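Local coordinates for protein iodotyrosine deiodinase (Thermotoga neapolitana, PDB 6TYK) that catalyses the FMN-dependent reductive removal of halogen from halotyrosines such as 3-iodo-L-tyrosine, working as a homodimer of the nitroreductase family, at residues W46-V51 against L102-E107; P141-V146 against L156-I161; S135-P140 against V160-G165. One frame throughout, in Å; residues are numbered along the deposited sequence.

Interaction 1 of 3, residues W46-V51 against L102-E107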
loop_
_atom_site.group_PDB
_atom_site.type_symbol
_atom_site.label_atom_id
_atom_site.label_comp_id
_atom_site.label_asym_id
_atom_site.label_seq_id
_atom_site.Cartn_x
_atom_site.Cartn_y
_atom_site.Cartn_z
ATOM N N TRP A 46 11.099 -0.606 -3.549
ATOM C CA TRP A 46 10.439 -0.858 -4.825
ATOM C C TRP A 46 11.426 -0.797 -5.975
ATOM O O TRP A 46 12.371 -0.004 -5.962
ATOM C CB TRP A 46 9.330 0.172 -5.053
ATOM C CG TRP A 46 9.687 1.549 -4.572
ATOM C CD1 TRP A 46 10.434 2.485 -5.226
ATOM C CD2 TRP A 46 9.318 2.132 -3.315
ATOM N NE1 TRP A 46 10.556 3.620 -4.450
ATOM C CE2 TRP A 46 9.872 3.429 -3.275
ATOM C CE3 TRP A 46 8.556 1.689 -2.228
ATOM C CZ2 TRP A 46 9.684 4.288 -2.193
ATOM C CZ3 TRP A 46 8.385 2.537 -1.144
ATOM C CH2 TRP A 46 8.940 3.824 -1.136
ATOM N N ARG A 47 11.222 -1.661 -6.962
ATOM C CA ARG A 47 11.970 -1.599 -8.211
ATOM C C ARG A 47 10.966 -1.724 -9.341
ATOM O O ARG A 47 10.007 -2.481 -9.237
ATOM C CB ARG A 47 12.986 -2.740 -8.326
ATOM C CG ARG A 47 14.004 -2.814 -7.210
ATOM C CD ARG A 47 15.000 -1.650 -7.241
ATOM N NE ARG A 47 16.046 -1.841 -6.242
ATOM C CZ ARG A 47 15.950 -1.450 -4.977
ATOM N NH1 ARG A 47 14.861 -0.822 -4.550
ATOM N NH2 ARG A 47 16.949 -1.678 -4.138
ATOM N N PHE A 48 11.199 -0.996 -10.424
ATOM C CA PHE A 48 10.250 -0.967 -11.521
ATOM C C PHE A 48 10.865 -1.498 -12.798
ATOM O O PHE A 48 11.980 -1.127 -13.179
ATOM C CB PHE A 48 9.732 0.450 -11.735
ATOM C CG PHE A 48 9.094 1.041 -10.516
ATOM C CD1 PHE A 48 7.862 0.572 -10.065
ATOM C CD2 PHE A 48 9.708 2.080 -9.826
ATOM C CE1 PHE A 48 7.264 1.123 -8.947
ATOM C CE2 PHE A 48 9.113 2.631 -8.700
ATOM C CZ PHE A 48 7.890 2.154 -8.267
ATOM N N LEU A 49 10.119 -2.378 -13.451
ATOM C CA LEU A 49 10.502 -2.912 -14.746
ATOM C C LEU A 49 9.380 -2.577 -15.711
ATOM O O LEU A 49 8.238 -2.993 -15.513
ATOM C CB LEU A 49 10.695 -4.425 -14.671
ATOM C CG LEU A 49 11.117 -5.120 -15.963
ATOM C CD1 LEU A 49 12.502 -4.667 -16.407
ATOM C CD2 LEU A 49 11.080 -6.630 -15.796
ATOM N N ILE A 50 9.698 -1.785 -16.725
ATOM C CA ILE A 50 8.721 -1.367 -17.710
ATOM C C ILE A 50 8.820 -2.275 -18.921
ATOM O O ILE A 50 9.816 -2.254 -19.648
ATOM C CB ILE A 50 8.956 0.093 -18.128
ATOM C CG1 ILE A 50 8.955 1.002 -16.891
ATOM C CG2 ILE A 50 7.919 0.525 -19.165
ATOM C CD1 ILE A 50 9.355 2.418 -17.187
ATOM N N VAL A 51 7.801 -3.105 -19.109
ATOM C CA VAL A 51 7.773 -4.016 -20.246
ATOM C C VAL A 51 6.954 -3.431 -21.392
ATOM O O VAL A 51 5.779 -3.095 -21.228
ATOM C CB VAL A 51 7.221 -5.391 -19.842
ATOM C CG1 VAL A 51 7.207 -6.331 -21.041
ATOM C CG2 VAL A 51 8.041 -5.973 -18.692
ATOM N N LEU A 102 3.853 -2.516 -16.290
ATOM C CA LEU A 102 4.764 -2.070 -15.250
ATOM C C LEU A 102 4.846 -3.169 -14.210
ATOM O O LEU A 102 3.872 -3.444 -13.497
ATOM C CB LEU A 102 4.251 -0.781 -14.618
ATOM C CG LEU A 102 5.074 -0.286 -13.426
ATOM C CD1 LEU A 102 6.485 0.153 -13.840
ATOM C CD2 LEU A 102 4.347 0.840 -12.706
ATOM N N LEU A 103 5.989 -3.842 -14.164
ATOM C CA LEU A 103 6.208 -4.873 -13.167
ATOM C C LEU A 103 6.854 -4.249 -11.951
ATOM O O LEU A 103 7.905 -3.615 -12.043
ATOM C CB LEU A 103 7.060 -6.017 -13.730
ATOM C CG LEU A 103 6.282 -7.091 -14.511
ATOM C CD1 LEU A 103 5.520 -6.498 -15.698
ATOM C CD2 LEU A 103 7.220 -8.187 -14.977
ATOM N N VAL A 104 6.214 -4.433 -10.807
ATOM C CA VAL A 104 6.661 -3.815 -9.569
ATOM C C VAL A 104 7.228 -4.891 -8.658
ATOM O O VAL A 104 6.545 -5.873 -8.330
ATOM C CB VAL A 104 5.499 -3.090 -8.854
ATOM C CG1 VAL A 104 5.994 -2.444 -7.575
ATOM C CG2 VAL A 104 4.885 -2.045 -9.768
ATOM N N PHE A 105 8.490 -4.719 -8.268
ATOM C CA PHE A 105 9.163 -5.690 -7.425
ATOM C C PHE A 105 9.453 -5.118 -6.053
ATOM O O PHE A 105 9.577 -3.900 -5.884
ATOM C CB PHE A 105 10.505 -6.093 -8.043
ATOM C CG PHE A 105 10.394 -6.726 -9.394
ATOM C CD1 PHE A 105 10.211 -5.955 -10.529
ATOM C CD2 PHE A 105 10.497 -8.102 -9.534
ATOM C CE1 PHE A 105 10.111 -6.552 -11.778
ATOM C CE2 PHE A 105 10.404 -8.702 -10.781
ATOM C CZ PHE A 105 10.214 -7.924 -11.900
ATOM N N SER A 106 9.578 -6.010 -5.079
ATOM C CA SER A 106 10.028 -5.632 -3.744
ATOM C C SER A 106 11.401 -6.221 -3.451
ATOM O O SER A 106 11.720 -7.344 -3.853
ATOM C CB SER A 106 9.025 -6.079 -2.677
ATOM O OG SER A 106 8.814 -7.480 -2.715
ATOM N N GLU A 107 12.224 -5.441 -2.767
ATOM C CA GLU A 107 13.534 -5.900 -2.341
ATOM C C GLU A 107 13.374 -6.792 -1.115
ATOM O O GLU A 107 13.056 -6.313 -0.025
ATOM C CB GLU A 107 14.413 -4.700 -2.014
ATOM C CG GLU A 107 15.810 -5.051 -1.567
ATOM C CD GLU A 107 16.642 -3.820 -1.297
ATOM O OE1 GLU A 107 16.056 -2.780 -0.929
ATOM O OE2 GLU A 107 17.877 -3.891 -1.460
#
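The ring of F105 meets strand 46-51 with its edge: the carbonyl oxygen of R47 lies in the ring plane, and L49 presses its CB against CE1 at 3.6 Å. F48 also uses an edge, its ring lying beside V104 and pointing the same way, with CG2 of V104 in the ring plane 4.0 Å from CD1; CD1 of L102 adds a contact at CB of F48. These are neighbours in an antiparallel beta sheet, where W46, F48 and I50 share one face with L102, V104 and S106, while R47, L49, L103 and F105 lie on the other. R47 with F105 and L49 with L103 are the hydrogen-bonded pairs; F105 N to R47 O, 2.9 Å, is nearly straight at 174°. Broad and branched apolar residues suit both faces, because each is covered: helices 24-35 and 113-130 pack on F48, and F186 of the second subunit sets its ring edge-to-face with F105. L49 and I50 pair in parallel with a strand of that subunit, so the sheet continues across the dimer interface. NE1 of W46 hydrogen-bonds to OD1 of N35. At the partly exposed end of the strands charge replaces hydrophobicity. R47 starts with CG anti to its carbonyl carbon and bends at chi2 (-69°); in the modelled conformer, one of two, the carboxylate of E107 makes a long, tentative salt bridge to it, NH2 to OE1 3.5 Å. The same guanidinium also donates from NH1 to its neighbour's carbonyl, W46 O, at 3.0 Å, from above the carbonyl plane.

Interaction 2 of 3, residues P141-V146 against L156-I161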
loop_
_atom_site.group_PDB
_atom_site.type_symbol
_atom_site.label_atom_id
_atom_site.label_comp_id
_atom_site.label_asym_id
_atom_site.label_seq_id
_atom_site.Cartn_x
_atom_site.Cartn_y
_atom_site.Cartn_z
ATOM N N PRO A 141 -1.739 -16.337 -10.749
ATOM C CA PRO A 141 -1.576 -17.379 -9.730
ATOM C C PRO A 141 -0.119 -17.724 -9.440
ATOM O O PRO A 141 0.205 -18.016 -8.288
ATOM C CB PRO A 141 -2.303 -18.584 -10.340
ATOM C CG PRO A 141 -3.266 -17.997 -11.318
ATOM C CD PRO A 141 -2.554 -16.801 -11.886
ATOM N N ASP A 142 0.741 -17.704 -10.454
ATOM C CA ASP A 142 2.154 -17.986 -10.222
ATOM C C ASP A 142 3.074 -16.914 -10.788
ATOM O O ASP A 142 3.238 -16.777 -12.000
ATOM C CB ASP A 142 2.560 -19.361 -10.755
ATOM C CG ASP A 142 3.954 -19.772 -10.294
ATOM O OD1 ASP A 142 4.317 -19.452 -9.140
ATOM O OD2 ASP A 142 4.688 -20.401 -11.083
ATOM N N PHE A 143 3.693 -16.171 -9.884
ATOM C CA PHE A 143 4.625 -15.125 -10.265
ATOM C C PHE A 143 5.974 -15.674 -10.706
ATOM O O PHE A 143 6.723 -14.988 -11.400
ATOM C CB PHE A 143 4.849 -14.177 -9.095
ATOM C CG PHE A 143 3.723 -13.216 -8.861
ATOM C CD1 PHE A 143 3.675 -12.011 -9.539
ATOM C CD2 PHE A 143 2.718 -13.512 -7.957
ATOM C CE1 PHE A 143 2.644 -11.109 -9.321
ATOM C CE2 PHE A 143 1.688 -12.616 -7.737
ATOM C CZ PHE A 143 1.658 -11.408 -8.419
ATOM N N ARG A 144 6.299 -16.897 -10.291
ATOM C CA ARG A 144 7.649 -17.414 -10.519
ATOM C C ARG A 144 7.987 -17.536 -12.001
ATOM O O ARG A 144 9.107 -17.243 -12.413
ATOM C CB ARG A 144 7.869 -18.744 -9.789
ATOM C CG ARG A 144 7.900 -18.584 -8.277
ATOM C CD ARG A 144 8.061 -19.909 -7.552
ATOM N NE ARG A 144 8.057 -19.718 -6.103
ATOM C CZ ARG A 144 8.224 -20.692 -5.214
ATOM N NH1 ARG A 144 8.412 -21.942 -5.622
ATOM N NH2 ARG A 144 8.205 -20.417 -3.916
ATOM N N GLU A 145 7.011 -17.950 -12.800
ATOM C CA GLU A 145 7.231 -18.107 -14.231
ATOM C C GLU A 145 7.431 -16.760 -14.920
ATOM O O GLU A 145 8.258 -16.628 -15.815
ATOM C CB GLU A 145 6.087 -18.902 -14.872
ATOM C CG GLU A 145 6.020 -20.344 -14.384
ATOM C CD GLU A 145 4.749 -21.064 -14.805
ATOM O OE1 GLU A 145 3.701 -20.397 -14.951
ATOM O OE2 GLU A 145 4.800 -22.300 -14.991
ATOM N N VAL A 146 6.687 -15.749 -14.484
ATOM C CA VAL A 146 6.845 -14.416 -15.044
ATOM C C VAL A 146 8.194 -13.846 -14.624
ATOM O O VAL A 146 8.894 -13.234 -15.429
ATOM C CB VAL A 146 5.689 -13.484 -14.628
ATOM C CG1 VAL A 146 5.941 -12.078 -15.138
ATOM C CG2 VAL A 146 4.365 -14.026 -15.160
ATOM N N LEU A 156 14.934 -9.913 -5.652
ATOM C CA LEU A 156 13.696 -9.187 -5.878
ATOM C C LEU A 156 12.518 -10.129 -6.003
ATOM O O LEU A 156 12.635 -11.215 -6.557
ATOM C CB LEU A 156 13.795 -8.326 -7.141
ATOM C CG LEU A 156 14.887 -7.248 -7.164
ATOM C CD1 LEU A 156 14.829 -6.453 -8.461
ATOM C CD2 LEU A 156 14.757 -6.314 -5.965
ATOM N N ARG A 157 11.378 -9.687 -5.494
ATOM C CA ARG A 157 10.143 -10.441 -5.595
ATOM C C ARG A 157 9.153 -9.660 -6.437
ATOM O O ARG A 157 8.888 -8.499 -6.150
ATOM C CB ARG A 157 9.546 -10.637 -4.201
ATOM C CG ARG A 157 8.186 -11.278 -4.214
ATOM C CD ARG A 157 7.704 -11.592 -2.817
ATOM N NE ARG A 157 6.432 -12.298 -2.863
ATOM C CZ ARG A 157 5.957 -13.039 -1.872
ATOM N NH1 ARG A 157 6.663 -13.169 -0.756
ATOM N NH2 ARG A 157 4.784 -13.657 -2.002
ATOM N N LEU A 158 8.596 -10.284 -7.469
ATOM C CA LEU A 158 7.558 -9.615 -8.237
ATOM C C LEU A 158 6.295 -9.528 -7.396
ATOM O O LEU A 158 5.801 -10.540 -6.915
ATOM C CB LEU A 158 7.286 -10.365 -9.537
ATOM C CG LEU A 158 6.216 -9.791 -10.463
ATOM C CD1 LEU A 158 6.502 -8.337 -10.826
ATOM C CD2 LEU A 158 6.135 -10.661 -11.717
ATOM N N GLU A 159 5.788 -8.315 -7.214
ATOM C CA GLU A 159 4.605 -8.095 -6.389
ATOM C C GLU A 159 3.331 -7.997 -7.218
ATOM O O GLU A 159 2.278 -8.490 -6.824
ATOM C CB GLU A 159 4.759 -6.817 -5.569
ATOM C CG GLU A 159 5.802 -6.907 -4.471
ATOM C CD GLU A 159 5.397 -7.837 -3.346
ATOM O OE1 GLU A 159 4.203 -8.216 -3.276
ATOM O OE2 GLU A 159 6.263 -8.179 -2.517
ATOM N N VAL A 160 3.410 -7.324 -8.355
ATOM C CA VAL A 160 2.212 -7.054 -9.125
ATOM C C VAL A 160 2.603 -6.655 -10.536
ATOM O O VAL A 160 3.680 -6.097 -10.751
ATOM C CB VAL A 160 1.359 -5.936 -8.463
ATOM C CG1 VAL A 160 2.115 -4.600 -8.402
ATOM C CG2 VAL A 160 0.053 -5.767 -9.192
ATOM N N ILE A 161 1.751 -7.003 -11.494
ATOM C CA ILE A 161 1.886 -6.545 -12.869
ATOM C C ILE A 161 0.840 -5.473 -13.050
ATOM O O ILE A 161 -0.355 -5.731 -12.879
ATOM C CB ILE A 161 1.610 -7.694 -13.853
ATOM C CG1 ILE A 161 2.653 -8.802 -13.677
ATOM C CG2 ILE A 161 1.566 -7.179 -15.299
ATOM C CD1 ILE A 161 2.258 -10.091 -14.369
#
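F143 lays its ring against L158 and the backbone just beyond it. The two side chains cross at about a right angle: CD1 of the ring touches CG of L158 at 3.5 Å, and the methyl CD2 of L158 sits at the ring edge, in plane. One face of the ring receives the carbonyl oxygen of L158, 3.7 Å above the plane and displaced toward the rim, while CZ reaches the carbonyl oxygen of E159 at 3.4 Å. F143, at the start of the helix segment, has its CB directed toward the strand, and chi1 of -76° puts CG anti to the carbonyl carbon. One turn on, V146 brings CG1 to the same CD2 of L158 at 3.7 Å, so that this leucine methyl lies between an aromatic ring edge and a valine branch; the more distant CD1 of I161 completes the apolar patch. The CG of L158, anti to the backbone N, is thereby set against CD1 of F143. A flat ring suits this place because it can cover both L158 and the adjoining backbone, while branched V146 and L158 fill the buried space beside it. D142 occupies the N-cap of the helix, OD1 accepting a weak bond from R144 N. E159 and V160 both face V104 in a classic beta bulge; the E159 carboxylate is bonded to R114, S106 and W118. Y112 of the second subunit packs on F143 as well. An alanine at F143 would probably leave CG and CD2 of L158 without their ring cover and open a gap beside the carbonyl of E159. No hydrogen bond joins the two segments, though one residue further along the helix E147 OE2 accepts from L158 N; the contact itself therefore rests on dispersion and burial.

Interaction 3 of 3, residues S135-P140 against V160-G165. With FMN (flavin mononucleotide), chain C; IYR (3-iodo-tyrosine), chain D.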
loop_
_atom_site.group_PDB
_atom_site.type_symbol
_atom_site.label_atom_id
_atom_site.label_comp_id
_atom_site.label_asym_id
_atom_site.label_seq_id
_atom_site.Cartn_x
_atom_site.Cartn_y
_atom_site.Cartn_z
ATOM N N SER A 135 -5.100 1.543 -14.940
ATOM C CA SER A 135 -4.351 0.344 -14.610
ATOM C C SER A 135 -5.196 -0.635 -13.818
ATOM O O SER A 135 -6.356 -0.368 -13.486
ATOM C CB SER A 135 -3.055 0.670 -13.860
ATOM O OG SER A 135 -2.217 -0.479 -13.761
ATOM N N VAL A 136 -4.626 -1.807 -13.601
ATOM C CA VAL A 136 -5.235 -2.850 -12.801
ATOM C C VAL A 136 -4.079 -3.569 -12.106
ATOM O O VAL A 136 -3.084 -3.894 -12.747
ATOM C CB VAL A 136 -6.046 -3.838 -13.669
ATOM C CG1 VAL A 136 -5.210 -4.372 -14.832
ATOM C CG2 VAL A 136 -6.580 -4.983 -12.822
ATOM N N PRO A 137 -4.172 -3.767 -10.784
ATOM C CA PRO A 137 -3.131 -4.535 -10.106
ATOM C C PRO A 137 -3.343 -6.003 -10.410
ATOM O O PRO A 137 -4.145 -6.657 -9.772
ATOM C CB PRO A 137 -3.396 -4.256 -8.618
ATOM C CG PRO A 137 -4.329 -3.081 -8.588
ATOM C CD PRO A 137 -5.146 -3.214 -9.833
ATOM N N TYR A 138 -2.649 -6.503 -11.410
ATOM C CA TYR A 138 -2.864 -7.858 -11.861
ATOM C C TYR A 138 -1.944 -8.816 -11.120
ATOM O O TYR A 138 -0.726 -8.621 -11.069
ATOM C CB TYR A 138 -2.677 -7.950 -13.373
ATOM C CG TYR A 138 -2.799 -9.365 -13.844
ATOM C CD1 TYR A 138 -3.958 -10.084 -13.599
ATOM C CD2 TYR A 138 -1.742 -10.007 -14.473
ATOM C CE1 TYR A 138 -4.074 -11.393 -13.990
ATOM C CE2 TYR A 138 -1.848 -11.320 -14.876
ATOM C CZ TYR A 138 -3.016 -12.006 -14.631
ATOM O OH TYR A 138 -3.133 -13.320 -15.015
ATOM N N THR A 139 -2.543 -9.823 -10.500
ATOM C CA THR A 139 -1.809 -10.777 -9.686
ATOM C C THR A 139 -2.125 -12.192 -10.159
ATOM O O THR A 139 -3.091 -12.808 -9.701
ATOM C CB THR A 139 -2.157 -10.622 -8.197
ATOM O OG1 THR A 139 -3.570 -10.748 -8.026
ATOM C CG2 THR A 139 -1.727 -9.255 -7.683
ATOM N N PRO A 140 -1.318 -12.710 -11.097
ATOM C CA PRO A 140 -1.540 -14.065 -11.619
ATOM C C PRO A 140 -1.267 -15.105 -10.543
ATOM O O PRO A 140 -0.633 -14.791 -9.540
ATOM C CB PRO A 140 -0.504 -14.179 -12.741
ATOM C CG PRO A 140 0.606 -13.253 -12.314
ATOM C CD PRO A 140 -0.096 -12.090 -11.641
ATOM N N VAL A 160 3.410 -7.324 -8.355
ATOM C CA VAL A 160 2.212 -7.054 -9.125
ATOM C C VAL A 160 2.603 -6.655 -10.536
ATOM O O VAL A 160 3.680 -6.097 -10.751
ATOM C CB VAL A 160 1.359 -5.936 -8.463
ATOM C CG1 VAL A 160 2.115 -4.600 -8.402
ATOM C CG2 VAL A 160 0.053 -5.767 -9.192
ATOM N N ILE A 161 1.751 -7.003 -11.494
ATOM C CA ILE A 161 1.886 -6.545 -12.869
ATOM C C ILE A 161 0.840 -5.473 -13.050
ATOM O O ILE A 161 -0.355 -5.731 -12.879
ATOM C CB ILE A 161 1.610 -7.694 -13.853
ATOM C CG1 ILE A 161 2.653 -8.802 -13.677
ATOM C CG2 ILE A 161 1.566 -7.179 -15.299
ATOM C CD1 ILE A 161 2.258 -10.091 -14.369
ATOM N N LEU A 162 1.274 -4.268 -13.390
ATOM C CA LEU A 162 0.344 -3.170 -13.610
ATOM C C LEU A 162 0.320 -2.787 -15.079
ATOM O O LEU A 162 1.173 -2.029 -15.539
ATOM C CB LEU A 162 0.751 -1.940 -12.795
ATOM C CG LEU A 162 0.669 -2.048 -11.278
ATOM C CD1 LEU A 162 1.458 -0.909 -10.653
ATOM C CD2 LEU A 162 -0.772 -1.990 -10.809
ATOM N N PRO A 163 -0.653 -3.309 -15.831
ATOM C CA PRO A 163 -0.831 -2.803 -17.192
ATOM C C PRO A 163 -1.202 -1.332 -17.105
ATOM O O PRO A 163 -2.037 -0.963 -16.274
ATOM C CB PRO A 163 -2.002 -3.628 -17.735
ATOM C CG PRO A 163 -2.072 -4.832 -16.828
ATOM C CD PRO A 163 -1.641 -4.343 -15.486
ATOM N N VAL A 164 -0.552 -0.503 -17.913
ATOM C CA VAL A 164 -0.805 0.930 -17.901
ATOM C C VAL A 164 -1.007 1.432 -19.317
ATOM O O VAL A 164 -0.274 1.067 -20.230
ATOM C CB VAL A 164 0.355 1.706 -17.254
ATOM C CG1 VAL A 164 0.097 3.217 -17.334
ATOM C CG2 VAL A 164 0.532 1.271 -15.804
ATOM N N GLY A 165 -2.015 2.271 -19.494
ATOM C CA GLY A 165 -2.257 2.889 -20.779
ATOM C C GLY A 165 -3.469 3.784 -20.675
ATOM O O GLY A 165 -3.989 4.023 -19.585
HETATM N N1 FMN C . -8.074 -7.525 -10.891
HETATM C C2 FMN C . -7.974 -8.517 -11.825
HETATM O O2 FMN C . -8.671 -8.472 -12.823
HETATM N N3 FMN C . -7.093 -9.554 -11.657
HETATM C C4 FMN C . -6.306 -9.633 -10.542
HETATM O O4 FMN C . -5.524 -10.583 -10.418
HETATM C C4A FMN C . -6.397 -8.618 -9.586
HETATM N N5 FMN C . -5.601 -8.651 -8.462
HETATM C C5A FMN C . -5.681 -7.630 -7.530
HETATM C C6 FMN C . -4.859 -7.667 -6.412
HETATM C C7 FMN C . -4.895 -6.657 -5.464
HETATM C C7M FMN C . -3.978 -6.746 -4.272
HETATM C C8 FMN C . -5.774 -5.597 -5.637
HETATM C C8M FMN C . -5.841 -4.484 -4.625
HETATM C C9 FMN C . -6.599 -5.560 -6.758
HETATM C C9A FMN C . -6.561 -6.572 -7.714
HETATM N N10 FMN C . -7.391 -6.558 -8.835
HETATM C C10 FMN C . -7.272 -7.553 -9.779
HETATM C "C1'" FMN C . -8.364 -5.436 -9.064
HETATM C "C2'" FMN C . -9.604 -5.620 -8.162
HETATM O "O2'" FMN C . -10.469 -6.637 -8.658
HETATM C "C3'" FMN C . -10.331 -4.278 -8.034
HETATM O "O3'" FMN C . -9.474 -3.389 -7.342
HETATM C "C4'" FMN C . -11.675 -4.370 -7.311
HETATM O "O4'" FMN C . -12.580 -5.148 -8.084
HETATM C "C5'" FMN C . -12.268 -2.988 -7.088
HETATM O "O5'" FMN C . -12.352 -2.321 -8.329
HETATM P P FMN C . -12.960 -0.837 -8.432
HETATM O O1P FMN C . -13.006 -0.556 -9.931
HETATM O O2P FMN C . -12.013 0.124 -7.770
HETATM O O3P FMN C . -14.352 -0.865 -7.831
HETATM N N IYR D . -6.169 -13.202 -11.148
HETATM C CA IYR D . -7.453 -13.682 -11.590
HETATM C CB IYR D . -8.584 -13.677 -10.547
HETATM C CC IYR D . -8.800 -12.395 -9.819
HETATM C CD IYR D . -8.276 -12.247 -8.535
HETATM C CE IYR D . -8.467 -11.084 -7.787
HETATM I IE IYR D . -7.635 -10.956 -5.956
HETATM C CF IYR D . -9.224 -10.048 -8.341
HETATM O OF IYR D . -9.468 -8.878 -7.681
HETATM C CG IYR D . -9.756 -10.170 -9.639
HETATM C CH IYR D . -9.555 -11.342 -10.361
HETATM C C IYR D . -7.967 -12.915 -12.796
HETATM O O IYR D . -8.943 -13.169 -13.502
HETATM O OXT IYR D . -7.235 -11.819 -13.112
#
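V160 and L162 form the apolar centre with P137: CG2 of V160 and CD2 of L162 each come to 3.5 Å from CA of P137. V160 reaches this spot because its CG2 is anti to the backbone N, with CG1 left between N and the carbonyl carbon. Next to them V136 sets CG1 against the ring carbon CD of P163, 3.6 Å away, and Y138 runs side by side with I161, CD2 to CD1. CD1 of I161 also meets the ring of P140, which crosses it at about a right angle. The ring-restricted prolines suit an irregular segment, and the branched residues fill its buried side. Outward of this core, Y138 and I161 make a single antiparallel bridge with two bonds: Y138 N to I161 O, 2.8 Å, and I161 N to Y138 O, 3.0 Å. At the far end, in the modelled conformer of S135, one of two, the hydroxyl donates to P163 O over 2.6 Å from above the carbonyl plane, a bond that remains tentative. On its other side, segment 135-140 meets the ligands. T139 N donates to flavin O4 at 3.1 Å, and T139 OG1 lies within hydrogen-bonding reach of both O4 and N5. The Y138 ring turns an edge to N3 of FMN and to OXT of 3-iodo-tyrosine, while its hydroxyl bonds to E68, which itself binds the substrate. Thus strand 160-165 backs a segment lining the flavin and substrate pocket, the FMN site of a nitroreductase-family fold.

The three contacts converge on one antiparallel sheet of strand order 46-51, 100-107, 156-165, 134-135. Along the chain interaction 1 closes first; interactions 3 and 2 then open on the consecutive segments 135-140 and 141-146 and end on the same strand, 156-165, sharing V160 and I161. Their centres lie 10 to 11 Å from one another. Strand 100-107 links interaction 1 to the others through backbone bonds such as L102 O to L162 N and V104 N to V160 O. Interaction 2 adds helix 143-149, and interaction 3 the segment leading to it, beside the flavin. All three reach the second subunit, and interaction 3 also lines the active-site pocket, so the sheet connects dimer interface and pocket.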